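Local coordinates for protein 2-methyl-aconitate isomerase (Shewanella oneidensis, PDB 5K87) that catalyses the cis-trans isomerization of 2-methyl-aconitate by base-catalysed proton abstraction, a step of propionate breakdown through the 2-methylcitrate cycle, at residues A[318-322]-A[355-359]; A[234-240]-A[286-292]; A[222-228]-A[325-330]; A[305-309]-A[341-345]. The protein carries 1 engineered substitution. One frame throughout, in Å; residues are numbered along the deposited sequence. Where two conformers were deposited one is given.

In the fold
Interactions 1 and 3 are buried and lie beside the substrate site; interactions 2 and 4 are partly buried and farther out. Strand 352-357 of interaction 1 pairs with strand 308-314 of interaction 4, which in turn pairs with strand 283-288 of interaction 2, itself a neighbour of strand 225-230 in interaction 3. Helix 324-334 belongs to interaction 3 but also packs on M322 and F355 of interaction 1 and on V341 of interaction 4. The chemistry follows position: apolar side chains and small residues fit the helix against its strand in interaction 3, a serine hydroxyl and one water join the loops of interaction 1, a self-satisfied carboxylate shapes interaction 2, and two waters bridge D307 and A345 in interaction 4.

Interaction 1. Residues A[318-322]-A[355-359]; sequences LHHAM and FGHPS
S359 supplies the one direct hydrogen bond between the loop 318-322 and the strand end 355-359: its OG donates to H320 O over 2.7 Å. With OG beside its own backbone N (chi1 -71°), the hydroxyl reaches H320 O from above the carbonyl plane, 37° out of it. Water 1 adds a second link, giving a proton to S359 OG at 2.8 Å and lying in the ring plane of H320 next to ND1. A serine suits this place because its short hydroxyl can give and accept at once; S296 OG is a further partner.

Each segment is also shaped from within by a histidine that accepts a backbone N-H. H319 ND1 takes A321 N at 2.9 Å, while H319 NE2 and H320 N each hydrogen-bond to malonate, probably from the crystallisation liquor; H319 is a substrate-binding residue. The loop leads into helix 324-334, which begins beside M323, a probable proton donor/acceptor, consistent with the central helices of the diaminopimelate epimerase fold, to whose clan PrpF belongs. H357 ND1 accepts S359 N and steadies the turn through P358.

Van der Waals contacts fill the rest. M322 CG makes an apolar contact 3.7 Å from F355 CE1, and M322 CB meets the edge of that ring in its plane. M322 N lies over one face of H357, toward the rim, while H357 CE1 is 3.8 Å from A321 CB. An alanine in place of H357 would remove this ring, and would probably leave S359 N without its acceptor and open a gap beside A321. The P358 ring lies along the loop, with P358 CB 3.5 Å from H320 O and P358 CD 3.5 Å from A321 O.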
loop_
_atom_site.group_PDB
_atom_site.type_symbol
_atom_site.label_atom_id
_atom_site.label_comp_id
_atom_site.label_asym_id
_atom_site.label_seq_id
_atom_site.Cartn_x
_atom_site.Cartn_y
_atom_site.Cartn_z
ATOM N N LEU A 318 -5.121 8.003 12.514
ATOM C CA LEU A 318 -4.640 7.129 13.573
ATOM C C LEU A 318 -3.636 6.137 12.990
ATOM O O LEU A 318 -3.924 5.447 12.010
ATOM C CB LEU A 318 -5.800 6.375 14.230
ATOM C CG LEU A 318 -5.377 5.633 15.496
ATOM C CD1 LEU A 318 -5.214 6.625 16.642
ATOM C CD2 LEU A 318 -6.372 4.540 15.867
ATOM N N HIS A 319 -2.463 6.079 13.604
ATOM C CA HIS A 319 -1.387 5.209 13.168
ATOM C C HIS A 319 -1.702 3.753 13.492
ATOM O O HIS A 319 -2.273 3.442 14.537
ATOM C CB HIS A 319 -0.090 5.654 13.841
ATOM C CG HIS A 319 1.141 5.026 13.280
ATOM N ND1 HIS A 319 1.592 3.782 13.686
ATOM C CD2 HIS A 319 2.043 5.471 12.374
ATOM C CE1 HIS A 319 2.700 3.491 13.043
ATOM N NE2 HIS A 319 2.997 4.499 12.231
ATOM N N HIS A 320 -1.302 2.853 12.595
ATOM C CA HIS A 320 -1.665 1.445 12.710
ATOM C C HIS A 320 -0.964 0.740 13.867
ATOM O O HIS A 320 -1.417 -0.310 14.332
ATOM C CB HIS A 320 -1.391 0.717 11.390
ATOM C CG HIS A 320 0.062 0.480 11.109
ATOM N ND1 HIS A 320 0.621 -0.779 11.136
ATOM C CD2 HIS A 320 1.068 1.332 10.790
ATOM C CE1 HIS A 320 1.906 -0.693 10.840
ATOM N NE2 HIS A 320 2.205 0.576 10.631
ATOM N N ALA A 321 0.145 1.305 14.330
ATOM C CA ALA A 321 0.913 0.699 15.414
ATOM C C ALA A 321 1.434 1.845 16.279
ATOM O O ALA A 321 0.640 2.540 16.906
ATOM C CB ALA A 321 2.030 -0.177 14.859
ATOM N N MET A 322 2.742 2.075 16.304
ATOM C CA MET A 322 3.259 3.309 16.895
ATOM C C MET A 322 4.497 3.781 16.141
ATOM O O MET A 322 5.382 2.979 15.800
ATOM C CB MET A 322 3.567 3.152 18.393
ATOM C CG MET A 322 3.939 4.460 19.089
ATOM S SD MET A 322 2.687 5.756 18.931
ATOM C CE MET A 322 1.289 4.939 19.695
ATOM N N PHE A 355 3.729 -0.235 26.370
ATOM C CA PHE A 355 2.438 0.365 26.097
ATOM C C PHE A 355 1.682 -0.419 25.032
ATOM O O PHE A 355 2.283 -1.085 24.175
ATOM C CB PHE A 355 2.568 1.850 25.732
ATOM C CG PHE A 355 3.365 2.111 24.478
ATOM C CD1 PHE A 355 2.748 2.124 23.231
ATOM C CD2 PHE A 355 4.727 2.349 24.542
ATOM C CE1 PHE A 355 3.484 2.369 22.073
ATOM C CE2 PHE A 355 5.465 2.593 23.389
ATOM C CZ PHE A 355 4.843 2.602 22.149
ATOM N N GLY A 356 0.361 -0.341 25.099
ATOM C CA GLY A 356 -0.487 -0.964 24.111
ATOM C C GLY A 356 -0.920 0.022 23.045
ATOM O O GLY A 356 -1.496 1.067 23.345
ATOM N N HIS A 357 -0.642 -0.340 21.796
ATOM C CA HIS A 357 -1.039 0.425 20.620
ATOM C C HIS A 357 -1.997 -0.448 19.781
ATOM O O HIS A 357 -2.307 -1.573 20.172
ATOM C CB HIS A 357 0.209 0.878 19.842
ATOM C CG HIS A 357 1.117 -0.233 19.427
ATOM N ND1 HIS A 357 0.819 -1.108 18.400
ATOM C CD2 HIS A 357 2.342 -0.588 19.884
ATOM C CE1 HIS A 357 1.821 -1.957 18.253
ATOM N NE2 HIS A 357 2.757 -1.665 19.138
ATOM N N PRO A 358 -2.514 0.060 18.646
ATOM C CA PRO A 358 -3.528 -0.752 17.958
ATOM C C PRO A 358 -3.076 -2.138 17.511
ATOM O O PRO A 358 -3.916 -3.030 17.434
ATOM C CB PRO A 358 -3.907 0.125 16.763
ATOM C CG PRO A 358 -3.752 1.503 17.296
ATOM C CD PRO A 358 -2.477 1.428 18.103
ATOM N N SER A 359 -1.789 -2.328 17.247
ATOM C CA SER A 359 -1.307 -3.617 16.752
ATOM C C SER A 359 -0.755 -4.549 17.831
ATOM O O SER A 359 -0.305 -5.649 17.509
ATOM C CB SER A 359 -0.234 -3.410 15.671
ATOM O OG SER A 359 -0.807 -2.914 14.473
HETATM O O HOH W 1 -0.620 -3.108 11.721
#

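Interaction 2. Residues A[234-240]-A[286-292]; sequences LGYTGTE and FVAPPKS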
loop_
_atom_site.group_PDB
_atom_site.type_symbol
_atom_site.label_atom_id
_atom_site.label_comp_id
_atom_site.label_asym_id
_atom_site.label_seq_id
_atom_site.Cartn_x
_atom_site.Cartn_y
_atom_site.Cartn_z
ATOM N N LEU A 234 -11.411 13.080 25.424
ATOM C CA LEU A 234 -11.901 13.043 24.054
ATOM C C LEU A 234 -13.065 12.073 23.899
ATOM O O LEU A 234 -13.586 11.893 22.796
ATOM C CB LEU A 234 -10.773 12.616 23.114
ATOM C CG LEU A 234 -9.518 13.484 23.111
ATOM C CD1 LEU A 234 -8.362 12.732 22.469
ATOM C CD2 LEU A 234 -9.791 14.786 22.380
ATOM N N GLY A 235 -13.475 11.445 24.996
ATOM C CA GLY A 235 -14.525 10.440 24.954
ATOM C C GLY A 235 -14.044 9.092 24.434
ATOM O O GLY A 235 -14.847 8.252 24.022
ATOM N N TYR A 236 -12.727 8.885 24.449
ATOM C CA TYR A 236 -12.129 7.608 24.049
ATOM C C TYR A 236 -11.695 6.816 25.276
ATOM O O TYR A 236 -11.638 7.361 26.381
ATOM C CB TYR A 236 -10.942 7.829 23.101
ATOM C CG TYR A 236 -11.348 8.401 21.761
ATOM C CD1 TYR A 236 -12.255 7.734 20.945
ATOM C CD2 TYR A 236 -10.823 9.603 21.308
ATOM C CE1 TYR A 236 -12.634 8.254 19.712
ATOM C CE2 TYR A 236 -11.199 10.129 20.083
ATOM C CZ TYR A 236 -12.105 9.450 19.293
ATOM O OH TYR A 236 -12.476 9.970 18.072
ATOM N N THR A 237 -11.386 5.537 25.081
ATOM C CA THR A 237 -10.925 4.690 26.175
ATOM C C THR A 237 -9.448 4.354 26.061
ATOM O O THR A 237 -8.843 3.899 27.025
ATOM C CB THR A 237 -11.691 3.373 26.213
ATOM O OG1 THR A 237 -11.387 2.628 25.030
ATOM C CG2 THR A 237 -13.189 3.631 26.277
ATOM N N GLY A 238 -8.871 4.559 24.880
ATOM C CA GLY A 238 -7.496 4.166 24.631
ATOM C C GLY A 238 -7.359 2.822 23.940
ATOM O O GLY A 238 -6.262 2.440 23.543
ATOM N N THR A 239 -8.469 2.103 23.788
ATOM C CA THR A 239 -8.438 0.800 23.127
ATOM C C THR A 239 -8.828 0.871 21.650
ATOM O O THR A 239 -8.925 -0.153 20.980
ATOM C CB THR A 239 -9.363 -0.228 23.813
ATOM O OG1 THR A 239 -10.726 0.194 23.681
ATOM C CG2 THR A 239 -8.999 -0.395 25.284
ATOM N N GLU A 240 -9.059 2.078 21.152
ATOM C CA GLU A 240 -9.554 2.268 19.793
ATOM C C GLU A 240 -8.617 1.689 18.741
ATOM O O GLU A 240 -7.384 1.699 18.893
ATOM C CB GLU A 240 -9.787 3.751 19.508
ATOM C CG GLU A 240 -11.013 4.344 20.199
ATOM C CD GLU A 240 -10.831 4.564 21.691
ATOM O OE1 GLU A 240 -9.678 4.645 22.166
ATOM O OE2 GLU A 240 -11.860 4.672 22.396
ATOM N N PHE A 286 -3.057 10.112 22.304
ATOM C CA PHE A 286 -3.880 10.038 23.501
ATOM C C PHE A 286 -3.546 8.806 24.330
ATOM O O PHE A 286 -3.151 7.767 23.789
ATOM C CB PHE A 286 -5.384 10.207 23.214
ATOM C CG PHE A 286 -5.975 9.217 22.240
ATOM C CD1 PHE A 286 -5.904 9.440 20.871
ATOM C CD2 PHE A 286 -6.677 8.111 22.693
ATOM C CE1 PHE A 286 -6.486 8.555 19.977
ATOM C CE2 PHE A 286 -7.263 7.228 21.800
ATOM C CZ PHE A 286 -7.164 7.453 20.442
ATOM N N VAL A 287 -3.677 8.950 25.650
ATOM C CA VAL A 287 -3.181 7.949 26.588
ATOM C C VAL A 287 -4.267 7.523 27.569
ATOM O O VAL A 287 -5.222 8.264 27.815
ATOM C CB VAL A 287 -1.959 8.480 27.396
ATOM C CG1 VAL A 287 -0.879 8.977 26.455
ATOM C CG2 VAL A 287 -2.366 9.589 28.376
ATOM N N ALA A 288 -4.111 6.333 28.134
ATOM C CA ALA A 288 -5.038 5.839 29.139
ATOM C C ALA A 288 -4.361 4.771 29.979
ATOM O O ALA A 288 -3.369 4.177 29.553
ATOM C CB ALA A 288 -6.278 5.269 28.477
ATOM N N PRO A 289 -4.893 4.519 31.193
ATOM C CA PRO A 289 -4.376 3.391 31.977
ATOM C C PRO A 289 -4.642 2.059 31.271
ATOM O O PRO A 289 -5.459 2.010 30.352
ATOM C CB PRO A 289 -5.191 3.478 33.280
ATOM C CG PRO A 289 -5.643 4.902 33.359
ATOM C CD PRO A 289 -5.897 5.304 31.941
ATOM N N PRO A 290 -3.964 0.987 31.698
ATOM C CA PRO A 290 -4.150 -0.329 31.086
ATOM C C PRO A 290 -5.606 -0.752 31.026
ATOM O O PRO A 290 -6.379 -0.533 31.973
ATOM C CB PRO A 290 -3.389 -1.259 32.032
ATOM C CG PRO A 290 -2.325 -0.398 32.596
ATOM C CD PRO A 290 -2.945 0.956 32.760
ATOM N N LYS A 291 -5.971 -1.360 29.906
ATOM C CA LYS A 291 -7.296 -1.916 29.716
ATOM C C LYS A 291 -7.145 -2.978 28.642
ATOM O O LYS A 291 -6.383 -2.803 27.685
ATOM C CB LYS A 291 -8.289 -0.826 29.297
ATOM C CG LYS A 291 -9.740 -1.276 29.266
ATOM C CD LYS A 291 -10.679 -0.122 28.937
ATOM C CE LYS A 291 -12.133 -0.547 29.096
ATOM N NZ LYS A 291 -13.090 0.536 28.723
ATOM N N SER A 292 -7.860 -4.085 28.803
ATOM C CA SER A 292 -7.785 -5.188 27.858
ATOM C C SER A 292 -8.454 -4.824 26.537
ATOM O O SER A 292 -9.449 -4.099 26.517
ATOM C CB SER A 292 -8.450 -6.434 28.450
ATOM O OG SER A 292 -8.363 -7.537 27.566
#
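F286 points its ring from strand 283-288 into the loop 234-240, and three side chains are set round it. The ring of Y236 lies nearly parallel, planes 24° apart, but is slid aside with centroids 5.2 Å apart, so overlap is slight; Y236 CD2 stands over the rim of one face. L234 CD1 reaches the base of the phenylalanine at CB. At the ring edge, in its plane, comes E240 OE1, 3.6 Å from F286 CE2, with the carboxylate turned 58° from the ring.

E240 bends back at chi2 (74°), which brings its carboxylate under its own turn. Both oxygens use syn lone pairs: E240 OE2 takes T237 N at 2.9 Å and E240 OE1 takes G238 N at 2.8 Å. T237 OG1 accepts T239 N, an ST turn. A leucine in place of E240 would probably leave both of these N-H groups without an acceptor and free the turn to shift over F286.

A288 CB sits 3.3 Å from T237 O. A CB on G238 would collide with A288 CB and, at these backbone angles, jam against T237 O, which alone calls for glycine. The extended K291 chain passes T239, CD to T239 CG2 4.0 Å, and crosses T237.

The loop after strand 225-230 thus folds over the end of strand 283-288, which pairs parallel with 225-230 and antiparallel with 308-314. Because the carboxylate uses a syn lone pair of each oxygen on its own loop, it offers F286 an oxygen at the weakly positive ring edge, probably a mildly favourable placement.

Interaction 3. Residues A[222-228]-A[325-330]; sequences AGIPTIF and TAAVAI
The shortest polar bond, 2.8 Å from I330 N to A326 O, closes a turn of the helix that holds I330 against F228 and A326 beside I224. Residues 325-330 of helix 324-334 cross strand 225-228 at -61°, these short axes approaching to 8.7 Å. This is consistent with the central helix wrapped by strands in a domain of the diaminopimelate epimerase fold, to whose clan PrpF belongs. The substrate-binding K283 lies close to I224, and M323, a probable proton donor/acceptor, close to T325, whose OG1 bonds to a malonate ion probably from the crystallisation liquor.

Small residues let the helix and the turn before the strand come close. A329 CB fits a niche, 3.2 Å from A222 O and 3.5 Å from T226 OG1. G223 takes a positive phi in this turn; a side chain there would run into T325 O and V328 CB, and V328 CG1 instead rests 3.6 Å from G223 CA. I224 crosses T325 at a slant, its CG2 touching T325 CB and OG1.

Aromatic bulk fills the other end. The edge of F228 faces A329 C, while I330 crosses F228 at about a right angle, I330 CG1 3.7 Å from both F228 CE1 and CZ. One face of the ring carries T226 CG2. That threonine turns its hydroxyl back beside the backbone N (chi1 -55°), and T226 OG1 donates to I224 O at 3.0 Å from above the carbonyl plane, 57° out of it.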
loop_
_atom_site.group_PDB
_atom_site.type_symbol
_atom_site.label_atom_id
_atom_site.label_comp_id
_atom_site.label_asym_id
_atom_site.label_seq_id
_atom_site.Cartn_x
_atom_site.Cartn_y
_atom_site.Cartn_z
ATOM N N ALA A 222 10.939 15.089 22.613
ATOM C CA ALA A 222 11.909 14.014 22.762
ATOM C C ALA A 222 11.524 12.933 21.757
ATOM O O ALA A 222 10.403 12.442 21.787
ATOM C CB ALA A 222 11.875 13.463 24.182
ATOM N N GLY A 223 12.435 12.584 20.854
ATOM C CA GLY A 223 12.116 11.701 19.745
ATOM C C GLY A 223 11.494 12.482 18.598
ATOM O O GLY A 223 12.016 12.494 17.477
ATOM N N ILE A 224 10.379 13.147 18.892
ATOM C CA ILE A 224 9.696 14.050 17.973
ATOM C C ILE A 224 8.814 14.909 18.877
ATOM O O ILE A 224 8.413 14.451 19.946
ATOM C CB ILE A 224 8.867 13.243 16.931
ATOM C CG1 ILE A 224 8.428 14.096 15.728
ATOM C CG2 ILE A 224 7.694 12.525 17.588
ATOM C CD1 ILE A 224 8.174 13.264 14.457
ATOM N N PRO A 225 8.533 16.166 18.491
ATOM C CA PRO A 225 7.624 16.940 19.349
ATOM C C PRO A 225 6.252 16.278 19.374
ATOM O O PRO A 225 5.713 15.955 18.305
ATOM C CB PRO A 225 7.564 18.311 18.665
ATOM C CG PRO A 225 8.792 18.383 17.828
ATOM C CD PRO A 225 9.096 16.980 17.399
ATOM N N THR A 226 5.707 16.063 20.570
ATOM C CA THR A 226 4.486 15.291 20.739
ATOM C C THR A 226 3.575 15.928 21.778
ATOM O O THR A 226 4.037 16.375 22.840
ATOM C CB THR A 226 4.804 13.833 21.172
ATOM O OG1 THR A 226 5.707 13.243 20.228
ATOM C CG2 THR A 226 3.538 13.001 21.220
ATOM N N ILE A 227 2.286 15.967 21.465
ATOM C CA ILE A 227 1.249 16.413 22.377
ATOM C C ILE A 227 0.511 15.174 22.846
ATOM O O ILE A 227 -0.058 14.454 22.026
ATOM C CB ILE A 227 0.237 17.304 21.644
ATOM C CG1 ILE A 227 0.930 18.492 20.985
ATOM C CG2 ILE A 227 -0.846 17.761 22.595
ATOM C CD1 ILE A 227 0.227 18.993 19.732
ATOM N N PHE A 228 0.520 14.924 24.155
ATOM C CA PHE A 228 -0.235 13.828 24.746
ATOM C C PHE A 228 -1.454 14.366 25.493
ATOM O O PHE A 228 -1.329 15.269 26.320
ATOM C CB PHE A 228 0.622 13.069 25.763
ATOM C CG PHE A 228 1.761 12.300 25.162
ATOM C CD1 PHE A 228 1.534 11.094 24.515
ATOM C CD2 PHE A 228 3.060 12.759 25.278
ATOM C CE1 PHE A 228 2.581 10.368 23.979
ATOM C CE2 PHE A 228 4.110 12.043 24.744
ATOM C CZ PHE A 228 3.872 10.845 24.094
ATOM N N THR A 325 9.534 7.334 16.684
ATOM C CA THR A 325 9.797 8.611 17.350
ATOM C C THR A 325 8.827 8.861 18.503
ATOM O O THR A 325 9.233 9.301 19.593
ATOM C CB THR A 325 9.690 9.770 16.374
ATOM O OG1 THR A 325 8.432 9.675 15.701
ATOM C CG2 THR A 325 10.831 9.731 15.358
ATOM N N ALA A 326 7.548 8.579 18.272
ATOM C CA ALA A 326 6.550 8.748 19.312
ATOM C C ALA A 326 6.793 7.765 20.447
ATOM O O ALA A 326 6.535 8.093 21.602
ATOM C CB ALA A 326 5.161 8.580 18.745
ATOM N N ALA A 327 7.298 6.572 20.140
ATOM C CA ALA A 327 7.647 5.613 21.178
ATOM C C ALA A 327 8.737 6.178 22.092
ATOM O O ALA A 327 8.693 5.976 23.304
ATOM C CB ALA A 327 8.069 4.275 20.573
ATOM N N VAL A 328 9.712 6.875 21.514
ATOM C CA VAL A 328 10.713 7.575 22.306
ATOM C C VAL A 328 10.064 8.646 23.189
ATOM O O VAL A 328 10.403 8.767 24.371
ATOM C CB VAL A 328 11.795 8.202 21.421
ATOM C CG1 VAL A 328 12.688 9.132 22.234
ATOM C CG2 VAL A 328 12.606 7.100 20.734
ATOM N N ALA A 329 9.129 9.412 22.637
ATOM C CA ALA A 329 8.435 10.426 23.419
ATOM C C ALA A 329 7.648 9.792 24.570
ATOM O O ALA A 329 7.605 10.345 25.677
ATOM C CB ALA A 329 7.513 11.253 22.521
ATOM N N ILE A 330 7.019 8.646 24.318
ATOM C CA ILE A 330 6.268 7.921 25.338
ATOM C C ILE A 330 7.193 7.459 26.458
ATOM O O ILE A 330 6.913 7.686 27.639
ATOM C CB ILE A 330 5.524 6.706 24.745
ATOM C CG1 ILE A 330 4.415 7.170 23.808
ATOM C CG2 ILE A 330 4.932 5.826 25.860
ATOM C CD1 ILE A 330 3.925 6.087 22.861
#

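Interaction 4. Residues A[305-309]-A[341-345]; sequences DVDLL and VNLAA
D307 faces A345 with two flat groups, its carboxylate and the peptide that follows it. The peptide oxygen, D307 O, meets A345 CA at 3.3 Å in a nearly straight CA-H...O contact, 159° at the hydrogen, and A345 CB also lies beside that oxygen. The carboxylate reaches the helix end through solvent: water 3 donates to D307 OD1 at 2.6 Å and to A345 O at 3.0 Å. Water 2 donates to D307 O at 2.8 Å and, weakly, to A345 O. The second carboxylate oxygen, OD2, accepts R354 N from the neighbouring strand, which ties down the rotation of the group.

Helix 340-344 follows helix 324-334 in the chain and leads by a loop into strand 352-357, which runs parallel to strand 308-314. The contact thus sets the end of this short helix beside residues 307-308, near strand 308-314, and A345 is the first residue to leave the helix. Its N still donates to V341 O, while its O also receives K350 NZ; the lysine probably offsets the negative character that D307 and the helix end would share.

Beside the waters, L308 makes the apolar contact. Its CG stands between backbone N and carbonyl carbon, and this chi1 of 75° directs the branch toward the helix. L308 CD1 packs 3.7 Å from V341 CG1 and 4.1 Å from A344 CB, and L308 CD2 lies 4.2 Å from A345 CB. Alanines suit the helix end because their short side chains let the leucine and the D307 backbone come near, and V341 also packs on I330 and A333 of helix 324-334.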
loop_
_atom_site.group_PDB
_atom_site.type_symbol
_atom_site.label_atom_id
_atom_site.label_comp_id
_atom_site.label_asym_id
_atom_site.label_seq_id
_atom_site.Cartn_x
_atom_site.Cartn_y
_atom_site.Cartn_z
ATOM N N ASP A 305 -0.673 -6.981 30.637
ATOM C CA ASP A 305 0.454 -7.028 29.708
ATOM C C ASP A 305 1.118 -5.666 29.519
ATOM O O ASP A 305 2.235 -5.590 29.009
ATOM C CB ASP A 305 0.020 -7.539 28.331
ATOM C CG ASP A 305 -0.436 -8.987 28.345
ATOM O OD1 ASP A 305 -0.098 -9.726 29.296
ATOM O OD2 ASP A 305 -1.128 -9.385 27.381
ATOM N N VAL A 306 0.433 -4.593 29.910
ATOM C CA VAL A 306 0.905 -3.249 29.598
ATOM C C VAL A 306 0.876 -2.328 30.803
ATOM O O VAL A 306 0.147 -2.564 31.773
ATOM C CB VAL A 306 0.070 -2.604 28.462
ATOM C CG1 VAL A 306 0.239 -3.384 27.166
ATOM C CG2 VAL A 306 -1.394 -2.505 28.868
ATOM N N ASP A 307 1.676 -1.273 30.732
ATOM C CA ASP A 307 1.697 -0.235 31.750
ATOM C C ASP A 307 0.729 0.901 31.428
ATOM O O ASP A 307 0.317 1.643 32.319
ATOM C CB ASP A 307 3.112 0.321 31.907
ATOM C CG ASP A 307 4.088 -0.724 32.382
ATOM O OD1 ASP A 307 3.937 -1.189 33.533
ATOM O OD2 ASP A 307 5.005 -1.083 31.618
ATOM N N LEU A 308 0.384 1.054 30.151
ATOM C CA LEU A 308 -0.557 2.088 29.712
ATOM C C LEU A 308 -0.944 1.820 28.262
ATOM O O LEU A 308 -0.357 0.959 27.603
ATOM C CB LEU A 308 0.038 3.500 29.848
ATOM C CG LEU A 308 1.094 3.911 28.817
ATOM C CD1 LEU A 308 1.237 5.421 28.808
ATOM C CD2 LEU A 308 2.447 3.266 29.085
ATOM N N LEU A 309 -1.941 2.552 27.782
ATOM C CA LEU A 309 -2.348 2.525 26.381
ATOM C C LEU A 309 -1.969 3.842 25.739
ATOM O O LEU A 309 -2.147 4.907 26.337
ATOM C CB LEU A 309 -3.857 2.365 26.282
ATOM C CG LEU A 309 -4.412 1.130 26.983
ATOM C CD1 LEU A 309 -5.903 1.041 26.743
ATOM C CD2 LEU A 309 -3.711 -0.137 26.531
ATOM N N VAL A 341 1.638 10.929 30.583
ATOM C CA VAL A 341 2.052 9.584 30.217
ATOM C C VAL A 341 2.459 8.814 31.476
ATOM O O VAL A 341 2.039 7.686 31.704
ATOM C CB VAL A 341 3.225 9.631 29.219
ATOM C CG1 VAL A 341 3.701 8.232 28.880
ATOM C CG2 VAL A 341 2.826 10.397 27.945
ATOM N N ASN A 342 3.278 9.457 32.297
ATOM C CA ASN A 342 3.693 8.890 33.573
ATOM C C ASN A 342 2.490 8.543 34.450
ATOM O O ASN A 342 2.431 7.467 35.041
ATOM C CB ASN A 342 4.612 9.867 34.284
ATOM C CG ASN A 342 4.969 9.408 35.675
ATOM O OD1 ASN A 342 4.374 9.860 36.654
ATOM N ND2 ASN A 342 5.933 8.502 35.775
ATOM N N LEU A 343 1.515 9.438 34.497
ATOM C CA LEU A 343 0.353 9.229 35.350
ATOM C C LEU A 343 -0.528 8.091 34.840
ATOM O O LEU A 343 -1.062 7.313 35.627
ATOM C CB LEU A 343 -0.447 10.521 35.496
ATOM C CG LEU A 343 0.264 11.636 36.270
ATOM C CD1 LEU A 343 -0.593 12.888 36.286
ATOM C CD2 LEU A 343 0.600 11.201 37.691
ATOM N N ALA A 344 -0.669 7.979 33.518
ATOM C CA ALA A 344 -1.422 6.877 32.937
ATOM C C ALA A 344 -0.768 5.550 33.303
ATOM O O ALA A 344 -1.442 4.525 33.419
ATOM C CB ALA A 344 -1.523 7.030 31.417
ATOM N N ALA A 345 0.548 5.581 33.498
ATOM C CA ALA A 345 1.304 4.377 33.833
ATOM C C ALA A 345 1.450 4.158 35.340
ATOM O O ALA A 345 2.192 3.275 35.773
ATOM C CB ALA A 345 2.673 4.400 33.160
HETATM O O HOH W 2 0.384 0.770 34.933
HETATM O O HOH W 3 3.952 0.873 35.181
#